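Local coordinates for protein INRS (Synechocystis sp. pcc 6803, PDB 5FMN) that senses nickel as a CsoR-like transcriptional regulator, probably repressing its target genes by binding DNA until the metal is bound, at the interface of chains A and B. Numbering follows the deposited sequence. Chains: chain A/B, INRS.

The interface of chains A and B. Residues chain A 33-34, 36-37, 40; chain B 37, 40-41, 44.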
loop_
_atom_site.group_PDB
_atom_site.type_symbol
_atom_site.label_atom_id
_atom_site.label_comp_id
_atom_site.label_asym_id
_atom_site.label_seq_id
_atom_site.Cartn_x
_atom_site.Cartn_y
_atom_site.Cartn_z
ATOM N N LEU A 33 -19.783 7.372 -1.808
ATOM C CA LEU A 33 -19.801 6.841 -0.468
ATOM C C LEU A 33 -21.033 5.982 -0.163
ATOM O O LEU A 33 -20.909 4.961 0.463
ATOM C CB LEU A 33 -19.720 7.972 0.535
ATOM C CG LEU A 33 -18.368 8.670 0.637
ATOM C CD1 LEU A 33 -18.505 10.030 1.306
ATOM C CD2 LEU A 33 -17.406 7.782 1.403
ATOM N N SER A 34 -22.196 6.360 -0.654
ATOM C CA SER A 34 -23.359 5.459 -0.670
ATOM C C SER A 34 -23.101 4.133 -1.393
ATOM O O SER A 34 -23.500 3.095 -0.884
ATOM C CB SER A 34 -24.580 6.135 -1.301
ATOM O OG SER A 34 -24.942 7.246 -0.534
ATOM N N ILE A 36 -20.163 2.651 -1.858
ATOM C CA ILE A 36 -19.252 1.901 -1.009
ATOM C C ILE A 36 -20.014 1.208 0.146
ATOM O O ILE A 36 -19.726 0.074 0.489
ATOM C CB ILE A 36 -18.147 2.832 -0.466
ATOM C CG1 ILE A 36 -17.155 3.168 -1.579
ATOM C CG2 ILE A 36 -17.426 2.220 0.730
ATOM C CD1 ILE A 36 -16.212 4.296 -1.183
ATOM N N GLU A 37 -20.947 1.925 0.755
ATOM C CA GLU A 37 -21.815 1.408 1.827
ATOM C C GLU A 37 -22.631 0.202 1.364
ATOM O O GLU A 37 -22.632 -0.863 2.008
ATOM C CB GLU A 37 -22.746 2.551 2.251
ATOM C CG GLU A 37 -23.234 2.580 3.681
ATOM C CD GLU A 37 -24.390 3.552 3.858
ATOM O OE1 GLU A 37 -24.371 4.641 3.236
ATOM O OE2 GLU A 37 -25.319 3.228 4.625
ATOM N N ILE A 40 -20.316 -2.785 0.945
ATOM C CA ILE A 40 -19.986 -3.441 2.203
ATOM C C ILE A 40 -21.129 -4.311 2.680
ATOM O O ILE A 40 -20.870 -5.382 3.188
ATOM C CB ILE A 40 -19.574 -2.432 3.296
ATOM C CG1 ILE A 40 -18.073 -2.253 3.243
ATOM C CG2 ILE A 40 -19.915 -2.923 4.701
ATOM C CD1 ILE A 40 -17.696 -0.841 3.563
ATOM N N GLU B 37 -19.776 -0.372 7.870
ATOM C CA GLU B 37 -20.925 0.280 7.229
ATOM C C GLU B 37 -21.361 1.582 7.925
ATOM O O GLU B 37 -21.552 2.619 7.279
ATOM C CB GLU B 37 -22.109 -0.706 7.214
ATOM C CG GLU B 37 -23.122 -0.437 6.129
ATOM C CD GLU B 37 -24.441 -1.115 6.404
ATOM O OE1 GLU B 37 -24.415 -2.285 6.861
ATOM O OE2 GLU B 37 -25.492 -0.471 6.143
ATOM N N ILE B 40 -18.769 4.265 7.393
ATOM C CA ILE B 40 -18.872 4.900 6.076
ATOM C C ILE B 40 -20.021 5.879 5.989
ATOM O O ILE B 40 -19.896 6.935 5.372
ATOM C CB ILE B 40 -18.989 3.863 4.954
ATOM C CG1 ILE B 40 -17.602 3.520 4.495
ATOM C CG2 ILE B 40 -19.742 4.383 3.746
ATOM C CD1 ILE B 40 -17.508 2.073 4.116
ATOM N N ARG B 41 -21.138 5.534 6.605
ATOM C CA ARG B 41 -22.270 6.450 6.679
ATOM C C ARG B 41 -21.877 7.731 7.462
ATOM O O ARG B 41 -22.196 8.861 7.048
ATOM C CB ARG B 41 -23.424 5.676 7.319
ATOM C CG ARG B 41 -24.783 6.122 6.905
ATOM C CD ARG B 41 -25.817 5.238 7.553
ATOM N NE ARG B 41 -27.143 5.787 7.322
ATOM C CZ ARG B 41 -27.851 5.607 6.217
ATOM N NH1 ARG B 41 -27.381 4.849 5.221
ATOM N NH2 ARG B 41 -29.060 6.153 6.126
ATOM N N LYS B 44 -20.038 10.075 5.275
ATOM C CA LYS B 44 -20.980 10.721 4.347
ATOM C C LYS B 44 -21.623 11.950 4.986
ATOM O O LYS B 44 -21.629 13.031 4.399
ATOM C CB LYS B 44 -22.027 9.728 3.860
ATOM C CG LYS B 44 -23.089 10.353 2.983
ATOM C CD LYS B 44 -23.860 9.315 2.167
ATOM C CE LYS B 44 -24.231 8.098 2.998
ATOM N NZ LYS B 44 -25.526 7.513 2.602
#
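A:Glu37 reaches across to B:Arg41 and B:Lys44 where the first helices of two InrS subunits (23-48 in A, 26-48 in B) pack antiparallel, part of a two-fold helical interface in this member of the CsoR-like metal-sensitive repressor family. Each carboxylate oxygen has its own cation, as a long acid with two oxygens allows. NH1 of B:Arg41 gives OE2 of A:Glu37 a 2.7 Å hydrogen bond and salt bridge. OE2 accepts through its syn lone pair and lies at the guanidinium edge, in its plane, although the carboxylate is turned 76° from that plane. On the other branch, NZ of B:Lys44 meets OE1 of A:Glu37 at 3.2 Å, nearly along its C-O axis. A turn at chi3 (44°) helps bring the ammonium NZ of B:Lys44 also to OG of A:Ser34 (3.2 Å), a short hydroxyl one helical turn before A:Glu37. An alanine in place of A:Glu37 would probably leave B:Arg41 and B:Lys44 without their shared anionic partner.

The side chains of A:Glu37 and B:Glu37 cross at about a right angle, OE2 of A:Glu37 4.0 Å from OE2 of B:Glu37; the neighbouring cations probably temper this like-charge approach.

Beneath the polar rim, branched aliphatic residues fill the helix-helix seam. B:Ile40 sends CG2, anti to its backbone N, against CB of A:Glu37 (3.8 Å), while its CD1 meets CG2 of A:Ile36 (3.4 Å). Alongside, CD1 of A:Leu33 rests near CA of B:Lys44 (4.0 Å), an apolar cover suited to leucine.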